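Local coordinates for prepilin-like protein (Thermus thermophilus, PDB 6QVF) that is a type IV pilin-like protein associated with natural competence, probably acting in DNA binding at the tip of a pilus, at residues V29-D43 against P51-Y63. Residues are numbered along the deposited sequence; the frame is centred on the assembly and turned at random.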
loop_
_atom_site.group_PDB
_atom_site.type_symbol
_atom_site.label_atom_id
_atom_site.label_comp_id
_atom_site.label_asym_id
_atom_site.label_seq_id
_atom_site.Cartn_x
_atom_site.Cartn_y
_atom_site.Cartn_z
ATOM N N VAL B 29 7.974 6.098 12.050
ATOM C CA VAL B 29 6.746 6.854 12.136
ATOM C C VAL B 29 6.061 6.598 13.492
ATOM O O VAL B 29 5.427 7.512 14.035
ATOM C CB VAL B 29 5.824 6.504 10.962
ATOM C CG1 VAL B 29 4.446 7.120 11.134
ATOM C CG2 VAL B 29 6.447 6.927 9.653
ATOM N N LEU B 30 6.154 5.353 14.008
ATOM C CA LEU B 30 5.457 4.938 15.216
ATOM C C LEU B 30 6.280 5.169 16.481
ATOM O O LEU B 30 5.764 4.902 17.578
ATOM C CB LEU B 30 5.032 3.464 15.092
ATOM C CG LEU B 30 3.847 3.267 14.146
ATOM C CD1 LEU B 30 3.739 1.848 13.639
ATOM C CD2 LEU B 30 2.559 3.678 14.829
ATOM N N LYS B 31 7.488 5.688 16.340
ATOM C CA LYS B 31 8.415 5.867 17.468
ATOM C C LYS B 31 7.889 6.955 18.412
ATOM O O LYS B 31 7.372 7.983 17.975
ATOM C CB LYS B 31 9.786 6.264 16.906
ATOM C CG LYS B 31 10.908 6.447 17.910
ATOM C CD LYS B 31 12.253 6.474 17.229
ATOM C CE LYS B 31 12.461 7.644 16.307
ATOM N NZ LYS B 31 13.843 7.682 15.785
ATOM N N SER B 32 8.133 6.782 19.711
ATOM C CA SER B 32 7.845 7.802 20.708
ATOM C C SER B 32 9.052 7.904 21.628
ATOM O O SER B 32 9.880 6.957 21.695
ATOM C CB SER B 32 6.597 7.529 21.460
ATOM O OG SER B 32 6.677 6.372 22.260
ATOM N N GLU B 33 9.129 9.037 22.344
ATOM C CA GLU B 33 10.215 9.317 23.284
ATOM C C GLU B 33 9.649 10.137 24.436
ATOM O O GLU B 33 8.684 10.918 24.259
ATOM C CB GLU B 33 11.288 10.029 22.458
ATOM C CG GLU B 33 12.405 10.723 23.166
ATOM C CD GLU B 33 13.294 11.488 22.204
ATOM O OE1 GLU B 33 13.347 11.123 21.005
ATOM O OE2 GLU B 33 13.937 12.454 22.649
ATOM N N ILE B 34 10.240 9.968 25.610
ATOM C CA ILE B 34 9.875 10.754 26.765
ATOM C C ILE B 34 10.719 12.031 26.765
ATOM O O ILE B 34 11.943 11.991 26.585
ATOM C CB ILE B 34 10.093 9.940 28.055
ATOM C CG1 ILE B 34 9.313 8.634 28.052
ATOM C CG2 ILE B 34 9.733 10.785 29.261
ATOM C CD1 ILE B 34 7.854 8.787 27.736
ATOM N N VAL B 35 10.057 13.166 26.995
ATOM C CA VAL B 35 10.710 14.457 26.982
ATOM C C VAL B 35 10.205 15.261 28.177
ATOM O O VAL B 35 9.115 15.034 28.689
ATOM C CB VAL B 35 10.469 15.215 25.657
ATOM C CG1 VAL B 35 10.932 14.405 24.445
ATOM C CG2 VAL B 35 9.007 15.637 25.498
ATOM N N PRO B 36 10.982 16.258 28.627
ATOM C CA PRO B 36 10.556 17.115 29.733
ATOM C C PRO B 36 9.480 18.106 29.282
ATOM O O PRO B 36 9.279 18.305 28.066
ATOM C CB PRO B 36 11.839 17.817 30.180
ATOM C CG PRO B 36 12.782 17.718 29.029
ATOM C CD PRO B 36 12.356 16.517 28.198
ATOM N N ALA B 37 8.796 18.711 30.259
ATOM C CA ALA B 37 7.685 19.651 30.013
ATOM C C ALA B 37 8.139 20.861 29.194
ATOM O O ALA B 37 7.299 21.483 28.544
ATOM C CB ALA B 37 7.084 20.095 31.318
ATOM N N LEU B 38 9.440 21.181 29.208
ATOM C CA LEU B 38 9.947 22.328 28.455
ATOM C C LEU B 38 10.268 21.960 26.997
ATOM O O LEU B 38 10.621 22.840 26.230
ATOM C CB LEU B 38 11.171 22.912 29.167
ATOM C CG LEU B 38 10.856 23.672 30.461
ATOM C CD1 LEU B 38 12.118 24.042 31.214
ATOM C CD2 LEU B 38 10.039 24.912 30.177
ATOM N N SER B 39 10.164 20.674 26.619
ATOM C CA SER B 39 10.491 20.258 25.243
ATOM C C SER B 39 9.510 20.866 24.250
ATOM O O SER B 39 8.284 20.837 24.454
ATOM C CB SER B 39 10.505 18.763 25.070
ATOM O OG SER B 39 10.694 18.429 23.694
ATOM N N PRO B 40 10.028 21.412 23.129
ATOM C CA PRO B 40 9.167 21.895 22.051
ATOM C C PRO B 40 8.430 20.754 21.344
ATOM O O PRO B 40 7.469 21.035 20.606
ATOM C CB PRO B 40 10.132 22.575 21.075
ATOM C CG PRO B 40 11.459 21.861 21.322
ATOM C CD PRO B 40 11.458 21.537 22.801
ATOM N N TYR B 41 8.846 19.499 21.618
ATOM C CA TYR B 41 8.273 18.338 20.914
ATOM C C TYR B 41 7.280 17.563 21.773
ATOM O O TYR B 41 6.826 16.489 21.393
ATOM C CB TYR B 41 9.396 17.430 20.411
ATOM C CG TYR B 41 10.497 18.151 19.696
ATOM C CD1 TYR B 41 10.231 19.016 18.644
ATOM C CD2 TYR B 41 11.813 17.936 20.030
ATOM C CE1 TYR B 41 11.237 19.670 17.968
ATOM C CE2 TYR B 41 12.835 18.564 19.346
ATOM C CZ TYR B 41 12.546 19.458 18.338
ATOM O OH TYR B 41 13.525 20.118 17.669
ATOM N N LYS B 42 6.928 18.105 22.940
ATOM C CA LYS B 42 5.982 17.440 23.805
ATOM C C LYS B 42 4.615 17.316 23.125
ATOM O O LYS B 42 4.174 18.237 22.436
ATOM C CB LYS B 42 5.872 18.162 25.151
ATOM C CG LYS B 42 5.091 19.470 25.131
ATOM C CD LYS B 42 5.237 20.254 26.418
ATOM C CE LYS B 42 4.191 21.339 26.599
ATOM N NZ LYS B 42 4.212 22.309 25.493
ATOM N N ASP B 43 3.961 16.149 23.302
ATOM C CA ASP B 43 2.628 15.909 22.748
ATOM C C ASP B 43 1.596 15.630 23.842
ATOM O O ASP B 43 0.508 16.183 23.813
ATOM C CB ASP B 43 2.698 14.806 21.695
ATOM C CG ASP B 43 3.432 15.277 20.444
ATOM O OD1 ASP B 43 3.089 16.379 19.943
ATOM O OD2 ASP B 43 4.342 14.558 19.978
ATOM N N PRO B 51 0.975 18.206 34.355
ATOM C CA PRO B 51 1.654 18.743 33.171
ATOM C C PRO B 51 3.086 19.249 33.426
ATOM O O PRO B 51 3.828 19.514 32.475
ATOM C CB PRO B 51 0.723 19.888 32.739
ATOM C CG PRO B 51 -0.000 20.278 34.004
ATOM C CD PRO B 51 -0.225 18.966 34.735
ATOM N N SER B 52 3.494 19.381 34.695
ATOM C CA SER B 52 4.873 19.868 35.003
ATOM C C SER B 52 5.868 18.700 34.896
ATOM O O SER B 52 7.076 18.922 34.783
ATOM C CB SER B 52 4.932 20.542 36.364
ATOM O OG SER B 52 4.790 19.592 37.410
ATOM N N GLY B 53 5.340 17.468 34.972
ATOM C CA GLY B 53 6.124 16.235 34.818
ATOM C C GLY B 53 6.542 15.990 33.375
ATOM O O GLY B 53 6.410 16.846 32.517
ATOM N N ASN B 54 7.076 14.798 33.104
ATOM C CA ASN B 54 7.517 14.441 31.739
ATOM C C ASN B 54 6.324 14.207 30.803
ATOM O O ASN B 54 5.185 13.963 31.214
ATOM C CB ASN B 54 8.477 13.254 31.766
ATOM C CG ASN B 54 9.809 13.621 32.385
ATOM O OD1 ASN B 54 10.358 14.695 32.112
ATOM N ND2 ASN B 54 10.347 12.741 33.205
ATOM N N TRP B 55 6.631 14.261 29.502
ATOM C CA TRP B 55 5.657 14.141 28.455
ATOM C C TRP B 55 6.124 13.066 27.479
ATOM O O TRP B 55 7.299 12.784 27.361
ATOM C CB TRP B 55 5.520 15.472 27.691
ATOM C CG TRP B 55 4.827 16.571 28.448
ATOM C CD1 TRP B 55 5.154 17.065 29.681
ATOM C CD2 TRP B 55 3.626 17.261 28.044
ATOM N NE1 TRP B 55 4.250 18.021 30.053
ATOM C CE2 TRP B 55 3.302 18.166 29.079
ATOM C CE3 TRP B 55 2.816 17.238 26.900
ATOM C CZ2 TRP B 55 2.198 19.011 29.010
ATOM C CZ3 TRP B 55 1.712 18.052 26.848
ATOM C CH2 TRP B 55 1.427 18.951 27.874
ATOM N N ARG B 56 5.167 12.514 26.746
ATOM C CA ARG B 56 5.504 11.687 25.588
ATOM C C ARG B 56 5.468 12.572 24.327
ATOM O O ARG B 56 4.622 13.460 24.214
ATOM C CB ARG B 56 4.524 10.516 25.518
ATOM C CG ARG B 56 4.877 9.492 24.438
ATOM C CD ARG B 56 4.060 8.236 24.645
ATOM N NE ARG B 56 4.575 7.486 25.793
ATOM C CZ ARG B 56 3.957 7.250 26.944
ATOM N NH1 ARG B 56 2.823 7.848 27.278
ATOM N NH2 ARG B 56 4.518 6.403 27.784
ATOM N N SER B 57 6.401 12.290 23.410
ATOM C CA SER B 57 6.552 12.921 22.131
ATOM C C SER B 57 6.446 11.839 21.069
ATOM O O SER B 57 7.171 10.826 21.122
ATOM C CB SER B 57 7.871 13.629 22.044
ATOM O OG SER B 57 8.067 14.288 20.787
ATOM N N PHE B 58 5.554 12.070 20.094
ATOM C CA PHE B 58 5.358 11.103 19.008
ATOM C C PHE B 58 5.993 11.604 17.711
ATOM O O PHE B 58 5.634 12.659 17.222
ATOM C CB PHE B 58 3.869 10.861 18.754
ATOM C CG PHE B 58 3.123 10.301 19.931
ATOM C CD1 PHE B 58 3.218 8.967 20.231
ATOM C CD2 PHE B 58 2.355 11.099 20.764
ATOM C CE1 PHE B 58 2.541 8.424 21.299
ATOM C CE2 PHE B 58 1.694 10.550 21.853
ATOM C CZ PHE B 58 1.798 9.215 22.116
ATOM N N TYR B 59 6.896 10.806 17.163
ATOM C CA TYR B 59 7.500 11.144 15.884
ATOM C C TYR B 59 6.435 11.187 14.777
ATOM O O TYR B 59 6.690 11.767 13.724
ATOM C CB TYR B 59 8.630 10.178 15.532
ATOM C CG TYR B 59 9.935 10.471 16.223
ATOM C CD1 TYR B 59 10.056 10.339 17.597
ATOM C CD2 TYR B 59 11.005 11.000 15.538
ATOM C CE1 TYR B 59 11.250 10.617 18.249
ATOM C CE2 TYR B 59 12.216 11.258 16.168
ATOM C CZ TYR B 59 12.328 11.107 17.540
ATOM O OH TYR B 59 13.501 11.404 18.188
ATOM N N PHE B 60 5.312 10.508 14.988
ATOM C CA PHE B 60 4.203 10.560 14.030
ATOM C C PHE B 60 3.946 12.018 13.626
ATOM O O PHE B 60 3.727 12.344 12.447
ATOM C CB PHE B 60 2.959 9.902 14.614
ATOM C CG PHE B 60 1.785 9.935 13.684
ATOM C CD1 PHE B 60 0.994 11.074 13.576
ATOM C CD2 PHE B 60 1.531 8.848 12.871
ATOM C CE1 PHE B 60 -0.052 11.113 12.661
ATOM C CE2 PHE B 60 0.441 8.880 12.002
ATOM C CZ PHE B 60 -0.325 10.005 11.895
ATOM N N VAL B 61 3.916 12.900 14.625
ATOM C CA VAL B 61 3.623 14.323 14.372
ATOM C C VAL B 61 4.678 14.941 13.461
ATOM O O VAL B 61 4.350 15.668 12.512
ATOM C CB VAL B 61 3.516 15.093 15.699
ATOM C CG1 VAL B 61 3.262 16.582 15.494
ATOM C CG2 VAL B 61 2.460 14.487 16.601
ATOM N N ASP B 62 5.954 14.686 13.757
ATOM C CA ASP B 62 7.041 15.220 12.985
ATOM C C ASP B 62 6.949 14.750 11.533
ATOM O O ASP B 62 7.039 15.560 10.609
ATOM C CB ASP B 62 8.392 14.869 13.594
ATOM C CG ASP B 62 8.449 15.380 15.021
ATOM O OD1 ASP B 62 8.659 16.592 15.187
ATOM O OD2 ASP B 62 8.186 14.569 15.944
ATOM N N TYR B 63 6.737 13.460 11.333
ATOM C CA TYR B 63 6.693 12.961 9.948
ATOM C C TYR B 63 5.438 13.481 9.235
ATOM O O TYR B 63 5.514 13.846 8.040
ATOM C CB TYR B 63 6.745 11.434 9.906
ATOM C CG TYR B 63 8.144 10.903 10.123
ATOM C CD1 TYR B 63 9.091 10.992 9.122
ATOM C CD2 TYR B 63 8.509 10.282 11.311
ATOM C CE1 TYR B 63 10.386 10.558 9.316
ATOM C CE2 TYR B 63 9.792 9.820 11.506
ATOM C CZ TYR B 63 10.731 9.945 10.507
ATOM O OH TYR B 63 11.992 9.473 10.718
HETATM O O HOH W 1 4.915 8.142 16.628
HETATM O O HOH W 2 13.208 9.054 13.035
HETATM O O HOH W 3 7.355 6.703 24.897
HETATM O O HOH W 4 9.338 18.233 33.013
#
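Ser57 OG, buried between the two segments, has two partners: it donates to Tyr41 O at 2.6 Å, from above the carbonyl plane, and is hydrogen-bonded to Arg86 NH1. Asp43 holds the same strand through its carboxylate, OD2 accepting from Phe58 N at 2.8 Å with the anti lone pair, while OD1 forms a salt bridge with Arg78. The loop after strand 32-35 thus crosses to the far edge of strand 55-58, where Asp43 N also donates to Arg56 O. The general lesson is that a loop carboxylate can serve a central strand's N-H before the neighbouring strand begins. Strand 55-58, central in its three-stranded sheet between 32-35 and 44-45, pairs antiparallel with 32-35, Glu33–Ser57 and Val35–Trp55 being hydrogen-bonded pairs. Lys42 lays its chain across one face of the Trp55 indole, CD 3.8 Å from the six-membered ring's centroid; its CG, between backbone N and carbonyl carbon (chi1 75°), starts the chain over the ring. Trp55 NE1 donates to Pro51 O at 2.9 Å, the acceptor lying almost in the indole plane, and CD1 meets Ala37 CA. With a leucine at Trp55, Pro51 O would probably lose its indole donor and the Lys42 methylenes their flat support. Lys31 CE sits 3.5 Å above the centre of the Tyr59 ring, with NZ adding a cation-pi contact, while Tyr59 OH donates to Glu33 OE1 at the ring edge (2.8 Å). Beyond the sheet, Val29, in the last turn of helix 2-30, packs with Phe60 and Tyr63 of helix 59-66 against strands 100-108 and 117-125 of the four-stranded sheet.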